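Local coordinates for BH0493 protein (Bacillus halodurans C-125, PDB 2QEE) that binds zinc and is probably a metal-dependent hydrolase of the amidohydrolase superfamily, with its natural substrate not established, at residues R8-Q22 and K372-D384. Sequence-based numbering, arbitrary orientation. Where two conformers were deposited one is given.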
ATOM      1  N   ARG C   8      -7.674  28.161   9.171  1.00 13.08           N
ATOM      2  CA  ARG C   8      -7.973  26.730   8.882  1.00 14.32           C
ATOM      3  C   ARG C   8      -9.392  26.360   9.319  1.00 15.22           C
ATOM      4  O   ARG C   8     -10.066  25.612   8.637  1.00 16.18           O
ATOM      5  CB  ARG C   8      -6.955  25.781   9.471  1.00 13.93           C
ATOM      6  CG  ARG C   8      -7.151  24.353   8.907  1.00 17.47           C
ATOM      7  CD  ARG C   8      -6.258  23.441   9.639  1.00 15.88           C
ATOM      8  NE  ARG C   8      -6.127  22.126   9.013  1.00 27.58           N
ATOM      9  CZ  ARG C   8      -7.044  21.186   8.967  1.00 28.80           C
ATOM     10  NH1 ARG C   8      -8.256  21.396   9.467  1.00 33.73           N
ATOM     11  NH2 ARG C   8      -6.731  20.015   8.403  1.00 22.12           N
ATOM     12  N   GLU C   9      -9.888  26.970  10.406  1.00 14.23           N
ATOM     13  CA  GLU C   9     -11.244  26.599  10.882  1.00 14.05           C
ATOM     14  C   GLU C   9     -12.286  27.116   9.905  1.00 14.79           C
ATOM     15  O   GLU C   9     -13.289  26.422   9.618  1.00 15.95           O
ATOM     16  CB  GLU C   9     -11.487  27.175  12.302  1.00 14.89           C
ATOM     17  CG  GLU C   9     -10.539  26.544  13.335  1.00 13.39           C
ATOM     18  CD  GLU C   9      -9.237  27.272  13.579  1.00 15.88           C
ATOM     19  OE1 GLU C   9      -8.637  27.008  14.643  1.00 18.10           O
ATOM     20  OE2 GLU C   9      -8.755  28.048  12.725  1.00 15.37           O
ATOM     21  N   VAL C  10     -12.080  28.334   9.395  1.00 14.31           N
ATOM     22  CA  VAL C  10     -13.033  28.880   8.395  1.00 15.54           C
ATOM     23  C   VAL C  10     -12.880  28.100   7.064  1.00 15.43           C
ATOM     24  O   VAL C  10     -13.852  27.772   6.413  1.00 16.39           O
ATOM     25  CB  VAL C  10     -12.897  30.358   8.230  1.00 16.76           C
ATOM     26  CG1 VAL C  10     -13.710  30.870   6.991  1.00 19.33           C
ATOM     27  CG2 VAL C  10     -13.376  31.051   9.551  1.00 15.97           C
ATOM     28  N   LEU C  11     -11.648  27.826   6.683  1.00 13.66           N
ATOM     29  CA  LEU C  11     -11.400  26.995   5.513  1.00 13.79           C
ATOM     30  C   LEU C  11     -12.211  25.692   5.643  1.00 12.52           C
ATOM     31  O   LEU C  11     -12.876  25.278   4.682  1.00 13.03           O
ATOM     32  CB  LEU C  11      -9.913  26.641   5.455  1.00 15.74           C
ATOM     33  CG  LEU C  11      -9.457  25.665   4.323  1.00 13.73           C
ATOM     34  CD1 LEU C  11      -9.702  26.296   2.914  1.00 14.67           C
ATOM     35  CD2 LEU C  11      -8.065  25.203   4.532  1.00 14.71           C
ATOM     36  N   ALA C  12     -12.109  25.014   6.777  1.00 12.26           N
ATOM     37  CA  ALA C  12     -12.804  23.718   6.942  1.00 13.78           C
ATOM     38  C   ALA C  12     -14.313  23.911   6.768  1.00 17.03           C
ATOM     39  O   ALA C  12     -14.957  23.135   6.058  1.00 16.32           O
ATOM     40  CB  ALA C  12     -12.454  23.113   8.297  1.00 14.51           C
ATOM     41  N   GLU C  13     -14.886  24.967   7.356  1.00 17.52           N
ATOM     42  CA  GLU C  13     -16.319  25.241   7.241  0.50 18.73           C
ATOM     43  C   GLU C  13     -16.689  25.442   5.770  1.00 16.81           C
ATOM     44  O   GLU C  13     -17.672  24.887   5.274  1.00 18.08           O
ATOM     45  CB  GLU C  13     -16.640  26.508   8.055  0.50 17.36           C
ATOM     46  CG  GLU C  13     -18.086  26.984   8.054  0.50 24.11           C
ATOM     47  CD  GLU C  13     -18.167  28.502   8.329  0.50 21.77           C
ATOM     48  OE1 GLU C  13     -18.978  29.201   7.649  0.50 30.97           O
ATOM     49  OE2 GLU C  13     -17.390  28.999   9.219  0.50 27.72           O
ATOM     50  N   LYS C  14     -15.894  26.261   5.083  1.00 13.23           N
ATOM     51  CA  LYS C  14     -16.210  26.668   3.740  1.00 15.37           C
ATOM     52  C   LYS C  14     -16.044  25.514   2.738  1.00 16.35           C
ATOM     53  O   LYS C  14     -16.837  25.358   1.758  1.00 15.73           O
ATOM     54  CB  LYS C  14     -15.390  27.906   3.379  1.00 19.14           C
ATOM     55  CG  LYS C  14     -15.974  29.103   4.186  1.00 22.13           C
ATOM     56  CD  LYS C  14     -15.679  30.458   3.579  1.00 35.86           C
ATOM     57  CE  LYS C  14     -16.265  31.627   4.436  1.00 24.78           C
ATOM     58  NZ  LYS C  14     -17.425  31.247   5.262  1.00 39.08           N
ATOM     59  N   VAL C  15     -15.010  24.712   2.980  1.00 14.66           N
ATOM     60  CA  VAL C  15     -14.801  23.535   2.109  1.00 13.70           C
ATOM     61  C   VAL C  15     -15.943  22.565   2.299  1.00 13.32           C
ATOM     62  O   VAL C  15     -16.491  22.072   1.300  1.00 13.97           O
ATOM     63  CB  VAL C  15     -13.418  22.817   2.310  1.00 12.46           C
ATOM     64  CG1 VAL C  15     -13.364  21.471   1.494  1.00 10.88           C
ATOM     65  CG2 VAL C  15     -12.266  23.750   1.866  1.00  9.90           C
ATOM     66  N   LYS C  16     -16.262  22.238   3.555  1.00 13.18           N
ATOM     67  CA  LYS C  16     -17.377  21.312   3.821  1.00 14.95           C
ATOM     68  C   LYS C  16     -18.681  21.822   3.188  1.00 17.36           C
ATOM     69  O   LYS C  16     -19.424  21.045   2.552  1.00 16.68           O
ATOM     70  CB  LYS C  16     -17.544  21.092   5.308  1.00 15.90           C
ATOM     71  CG  LYS C  16     -16.469  20.251   5.866  1.00 21.26           C
ATOM     72  CD  LYS C  16     -16.523  20.313   7.394  1.00 17.77           C
ATOM     73  CE  LYS C  16     -15.214  19.781   7.958  1.00 28.72           C
ATOM     74  NZ  LYS C  16     -15.170  19.595   9.441  1.00 32.08           N
ATOM     75  N   ASN C  17     -18.966  23.113   3.333  1.00 17.00           N
ATOM     76  CA  ASN C  17     -20.163  23.648   2.700  1.00 18.76           C
ATOM     77  C   ASN C  17     -20.120  23.547   1.171  1.00 16.30           C
ATOM     78  O   ASN C  17     -21.141  23.161   0.565  1.00 18.38           O
ATOM     79  CB  ASN C  17     -20.384  25.118   3.098  1.00 20.11           C
ATOM     80  CG  ASN C  17     -20.755  25.292   4.560  1.00 23.05           C
ATOM     81  OD1 ASN C  17     -20.625  26.410   5.094  1.00 33.60           O
ATOM     82  ND2 ASN C  17     -21.265  24.242   5.205  1.00 25.25           N
ATOM     83  N   ALA C  18     -19.013  23.925   0.540  1.00 14.51           N
ATOM     84  CA  ALA C  18     -18.874  23.844  -0.905  1.00 14.90           C
ATOM     85  C   ALA C  18     -19.101  22.380  -1.391  1.00 15.13           C
ATOM     86  O   ALA C  18     -19.862  22.126  -2.369  1.00 15.02           O
ATOM     87  CB  ALA C  18     -17.523  24.330  -1.311  1.00 14.79           C
ATOM     88  N   VAL C  19     -18.465  21.424  -0.697  1.00 14.73           N
ATOM     89  CA  VAL C  19     -18.561  19.990  -1.078  1.00 13.41           C
ATOM     90  C   VAL C  19     -19.985  19.497  -0.928  1.00 16.51           C
ATOM     91  O   VAL C  19     -20.559  18.893  -1.861  1.00 15.39           O
ATOM     92  CB  VAL C  19     -17.590  19.165  -0.224  1.00 12.09           C
ATOM     93  CG1 VAL C  19     -17.839  17.690  -0.453  1.00 17.05           C
ATOM     94  CG2 VAL C  19     -16.158  19.405  -0.735  1.00 13.13           C
ATOM     95  N   ASN C  20     -20.607  19.852   0.192  1.00 16.07           N
ATOM     96  CA  ASN C  20     -21.988  19.425   0.449  1.00 19.81           C
ATOM     97  C   ASN C  20     -22.959  20.024  -0.530  1.00 19.22           C
ATOM     98  O   ASN C  20     -23.859  19.332  -0.984  1.00 22.21           O
ATOM     99  CB  ASN C  20     -22.402  19.702   1.889  1.00 20.64           C
ATOM    100  CG  ASN C  20     -21.688  18.750   2.875  1.00 19.83           C
ATOM    101  OD1 ASN C  20     -21.210  17.688   2.466  1.00 20.88           O
ATOM    102  ND2 ASN C  20     -21.628  19.120   4.157  1.00 22.67           N
ATOM    103  N   ASN C  21     -22.764  21.289  -0.881  1.00 16.63           N
ATOM    104  CA  ASN C  21     -23.658  21.991  -1.786  1.00 17.13           C
ATOM    105  C   ASN C  21     -23.470  21.772  -3.288  1.00 18.86           C
ATOM    106  O   ASN C  21     -24.361  22.123  -4.092  1.00 17.88           O
ATOM    107  CB  ASN C  21     -23.556  23.502  -1.503  1.00 16.19           C
ATOM    108  CG  ASN C  21     -24.122  23.861  -0.171  1.00 22.44           C
ATOM    109  OD1 ASN C  21     -24.995  23.169   0.342  1.00 22.91           O
ATOM    110  ND2 ASN C  21     -23.621  24.954   0.420  1.00 22.99           N
ATOM    111  N   GLN C  22     -22.337  21.190  -3.700  1.00 18.16           N
ATOM    112  CA  GLN C  22     -22.056  21.048  -5.111  1.00 18.01           C
ATOM    113  C   GLN C  22     -22.886  19.878  -5.632  1.00 17.52           C
ATOM    114  O   GLN C  22     -22.752  18.764  -5.124  1.00 19.36           O
ATOM    115  CB  GLN C  22     -20.579  20.699  -5.338  1.00 18.23           C
ATOM    116  CG  GLN C  22     -20.265  20.182  -6.765  1.00 18.74           C
ATOM    117  CD  GLN C  22     -20.551  21.254  -7.828  1.00 22.54           C
ATOM    118  OE1 GLN C  22     -20.311  22.457  -7.620  1.00 20.66           O
ATOM    119  NE2 GLN C  22     -21.074  20.823  -9.003  1.00 21.47           N
ATOM    120  N   LYS C 372     -17.994  12.178   0.322  1.00 12.65           N
ATOM    121  CA  LYS C 372     -17.791  13.636   0.433  1.00 12.82           C
ATOM    122  C   LYS C 372     -17.020  14.054   1.683  1.00 12.58           C
ATOM    123  O   LYS C 372     -16.165  14.897   1.584  1.00 13.40           O
ATOM    124  CB  LYS C 372     -19.111  14.412   0.325  1.00 14.65           C
ATOM    125  CG  LYS C 372     -19.500  14.600  -1.143  1.00 10.98           C
ATOM    126  CD  LYS C 372     -20.853  15.424  -1.221  1.00 16.91           C
ATOM    127  CE  LYS C 372     -21.070  16.018  -2.661  1.00 19.88           C
ATOM    128  NZ  LYS C 372     -22.260  16.974  -2.733  1.00 22.06           N
ATOM    129  N   SER C 373     -17.291  13.402   2.822  1.00 12.21           N
ATOM    130  CA  SER C 373     -16.618  13.781   4.089  1.00 13.88           C
ATOM    131  C   SER C 373     -15.113  13.550   3.929  1.00 13.31           C
ATOM    132  O   SER C 373     -14.326  14.411   4.280  1.00 13.49           O
ATOM    133  CB  SER C 373     -17.198  13.055   5.290  1.00 15.99           C
ATOM    134  OG  SER C 373     -17.036  11.674   5.210  1.00 19.86           O
ATOM    135  N   ILE C 374     -14.718  12.420   3.329  1.00 12.67           N
ATOM    136  CA  ILE C 374     -13.311  12.108   3.083  1.00 12.10           C
ATOM    137  C   ILE C 374     -12.681  13.088   2.102  1.00 11.21           C
ATOM    138  O   ILE C 374     -11.593  13.624   2.336  1.00 12.19           O
ATOM    139  CB  ILE C 374     -13.093  10.634   2.617  1.00 13.79           C
ATOM    140  CG1 ILE C 374     -13.620   9.688   3.690  1.00  9.74           C
ATOM    141  CG2 ILE C 374     -11.594  10.420   2.301  1.00 12.39           C
ATOM    142  CD1 ILE C 374     -13.639   8.206   3.215  1.00 14.69           C
ATOM    143  N   ILE C 375     -13.344  13.282   0.969  1.00  9.98           N
ATOM    144  CA  ILE C 375     -12.818  14.236  -0.028  1.00 10.63           C
ATOM    145  C   ILE C 375     -12.683  15.665   0.566  1.00 11.61           C
ATOM    146  O   ILE C 375     -11.644  16.349   0.317  1.00 12.65           O
ATOM    147  CB  ILE C 375     -13.724  14.211  -1.283  1.00 11.85           C
ATOM    148  CG1 ILE C 375     -13.626  12.816  -1.957  1.00 15.79           C
ATOM    149  CG2 ILE C 375     -13.266  15.327  -2.257  1.00 15.37           C
ATOM    150  CD1 ILE C 375     -14.716  12.728  -3.052  1.00 15.24           C
ATOM    151  N   ALA C 376     -13.644  16.087   1.389  1.00 11.79           N
ATOM    152  CA  ALA C 376     -13.567  17.390   2.071  1.00 13.60           C
ATOM    153  C   ALA C 376     -12.303  17.454   2.987  1.00 14.08           C
ATOM    154  O   ALA C 376     -11.562  18.463   2.933  1.00 13.49           O
ATOM    155  CB  ALA C 376     -14.827  17.666   2.868  1.00 12.88           C
ATOM    156  N   GLU C 377     -12.025  16.380   3.713  1.00 12.61           N
ATOM    157  CA  GLU C 377     -10.838  16.340   4.605  1.00 13.12           C
ATOM    158  C   GLU C 377      -9.571  16.500   3.772  1.00 13.59           C
ATOM    159  O   GLU C 377      -8.627  17.242   4.145  1.00 13.82           O
ATOM    160  CB  GLU C 377     -10.789  15.031   5.363  1.00 13.13           C
ATOM    161  CG  GLU C 377     -11.909  14.833   6.390  1.00 18.75           C
ATOM    162  CD  GLU C 377     -12.020  13.352   6.860  1.00 20.27           C
ATOM    163  OE1 GLU C 377     -12.884  13.051   7.722  1.00 28.89           O
ATOM    164  OE2 GLU C 377     -11.268  12.456   6.358  1.00 26.33           O
ATOM    165  N   VAL C 378      -9.497  15.797   2.636  1.00 12.26           N
ATOM    166  CA  VAL C 378      -8.311  15.905   1.783  1.00 10.39           C
ATOM    167  C   VAL C 378      -8.134  17.322   1.260  1.00 10.91           C
ATOM    168  O   VAL C 378      -7.053  17.948   1.361  1.00 12.55           O
ATOM    169  CB  VAL C 378      -8.383  14.876   0.619  1.00 10.91           C
ATOM    170  CG1 VAL C 378      -7.215  15.071  -0.310  1.00 10.90           C
ATOM    171  CG2 VAL C 378      -8.429  13.417   1.224  1.00 10.86           C
ATOM    172  N   LEU C 379      -9.231  17.898   0.755  1.00 10.17           N
ATOM    173  CA  LEU C 379      -9.162  19.293   0.260  1.00 12.12           C
ATOM    174  C   LEU C 379      -8.720  20.310   1.339  1.00 11.87           C
ATOM    175  O   LEU C 379      -7.887  21.181   1.086  1.00 12.20           O
ATOM    176  CB  LEU C 379     -10.553  19.696  -0.304  1.00 13.82           C
ATOM    177  CG  LEU C 379     -10.876  19.097  -1.684  1.00 11.38           C
ATOM    178  CD1 LEU C 379     -12.371  19.389  -1.913  1.00 15.15           C
ATOM    179  CD2 LEU C 379      -9.980  19.760  -2.777  1.00 12.65           C
ATOM    180  N   ILE C 380      -9.263  20.165   2.531  1.00 11.83           N
ATOM    181  CA  ILE C 380      -8.923  21.057   3.675  1.00 12.39           C
ATOM    182  C   ILE C 380      -7.375  21.010   3.892  1.00 12.42           C
ATOM    183  O   ILE C 380      -6.698  22.051   3.927  1.00 12.10           O
ATOM    184  CB  ILE C 380      -9.740  20.728   4.967  1.00 11.47           C
ATOM    185  CG1 ILE C 380     -11.203  21.126   4.755  1.00 12.19           C
ATOM    186  CG2 ILE C 380      -9.150  21.500   6.128  1.00 10.50           C
ATOM    187  CD1 ILE C 380     -12.242  20.455   5.734  1.00 12.07           C
ATOM    188  N   ASP C 381      -6.828  19.798   3.963  1.00 12.20           N
ATOM    189  CA  ASP C 381      -5.361  19.658   4.164  1.00 11.60           C
ATOM    190  C   ASP C 381      -4.577  20.310   3.019  1.00 13.94           C
ATOM    191  O   ASP C 381      -3.557  20.981   3.257  1.00 12.93           O
ATOM    192  CB  ASP C 381      -4.996  18.167   4.219  1.00 12.81           C
ATOM    193  CG  ASP C 381      -5.150  17.585   5.630  1.00 19.71           C
ATOM    194  OD1 ASP C 381      -5.341  18.370   6.630  1.00 17.25           O
ATOM    195  OD2 ASP C 381      -5.078  16.323   5.757  1.00 15.79           O
ATOM    196  N   LYS C 382      -5.013  20.059   1.767  1.00 11.50           N
ATOM    197  CA  LYS C 382      -4.274  20.591   0.606  1.00 12.91           C
ATOM    198  C   LYS C 382      -4.367  22.118   0.501  1.00 12.43           C
ATOM    199  O   LYS C 382      -3.376  22.773   0.214  1.00 12.73           O
ATOM    200  CB  LYS C 382      -4.721  19.898  -0.700  1.00 14.05           C
ATOM    201  CG  LYS C 382      -3.933  18.609  -0.995  1.00 14.65           C
ATOM    202  CD  LYS C 382      -4.067  17.542   0.122  1.00 12.35           C
ATOM    203  CE  LYS C 382      -3.253  16.226  -0.202  1.00 12.44           C
ATOM    204  NZ  LYS C 382      -1.800  16.574  -0.069  1.00 13.95           N
ATOM    205  N   TYR C 383      -5.562  22.679   0.725  1.00 10.14           N
ATOM    206  CA  TYR C 383      -5.695  24.112   0.777  1.00 10.45           C
ATOM    207  C   TYR C 383      -4.894  24.689   1.900  1.00 12.44           C
ATOM    208  O   TYR C 383      -4.213  25.719   1.699  1.00 13.14           O
ATOM    209  CB  TYR C 383      -7.151  24.533   0.901  1.00 12.91           C
ATOM    210  CG  TYR C 383      -7.949  24.330  -0.367  1.00 11.32           C
ATOM    211  CD1 TYR C 383      -7.534  24.889  -1.606  1.00 12.79           C
ATOM    212  CD2 TYR C 383      -9.170  23.637  -0.322  1.00 10.03           C
ATOM    213  CE1 TYR C 383      -8.329  24.743  -2.763  1.00 14.50           C
ATOM    214  CE2 TYR C 383      -9.953  23.469  -1.472  1.00 12.46           C
ATOM    215  CZ  TYR C 383      -9.500  24.009  -2.666  1.00 11.46           C
ATOM    216  OH  TYR C 383     -10.331  23.824  -3.764  1.00 13.82           O
ATOM    217  N   ASP C 384      -4.943  24.063   3.077  1.00 13.72           N
ATOM    218  CA  ASP C 384      -4.178  24.605   4.214  1.00 14.08           C
ATOM    219  C   ASP C 384      -2.701  24.643   3.926  1.00 13.76           C
ATOM    220  O   ASP C 384      -2.035  25.601   4.281  1.00 14.21           O
ATOM    221  CB  ASP C 384      -4.447  23.845   5.503  1.00 13.54           C
ATOM    222  CG  ASP C 384      -3.997  24.641   6.754  1.00 18.44           C
ATOM    223  OD1 ASP C 384      -4.191  25.868   6.786  1.00 19.71           O
ATOM    224  OD2 ASP C 384      -3.464  23.997   7.657  1.00 21.80           O
TER
HETATM  225  O   HOH W   1      -8.555  17.665   6.976  1.00 19.00           O
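Lys372 reaches from helix 363-388 to the C-terminal end of helix 8-21, where its NZ donates to Val19 O (2.7 Å) and Gln22 O (3.0 Å), with a weak third bond to Asn20 O. The last carbonyls of a helix have few or weak backbone donors, and a lysine amine is well suited to gather them; Asn138 also donates to Asn20 O. CB and CG lie against Val19 CG1 (3.6 Å from CG), and the extended chain beyond them carries NZ to the carbonyls; Phe406 of helix 395-414 adds a cation-pi contact. With an alanine here, the carbonyls of Val19 and Gln22 would probably lose this shared donor and Val19 CG1 much of its cover.

Between the ends, segments 8-21 and 372-384 run roughly antiparallel (140°) and mesh knobs-into-holes. Val15 sits among Ala376, Leu379, Ile380 and Tyr383, its CG1 against Leu379 CB and its CG2 3.8 Å from Tyr383 CD2. In return Ile380 fills the hole formed by Arg8, Leu11, Ala12 and Val15. Its CG1 branch, anti to the carbonyl carbon (chi1 -70°), sends CD1 to Ala12 CB, 3.7 Å away, while CG2 lies over one face of the Arg8 guanidinium.

Arg8 stretches out from CG to NE. At the guanidinium edge its NH2 forms a salt bridge with Asp381 OD1 (2.8 Å), whose hydrogen bond is weak, bent to 124° at the hydrogen, the two planes being steeply inclined. NE makes a longer salt bridge to Asp384 OD2. Asp381 OD2 turns to Arg341 of helix 333-347. Directional bonds to carbonyls at one end and charge pairing at the other thus flank an apolar seam, and probably help set its register.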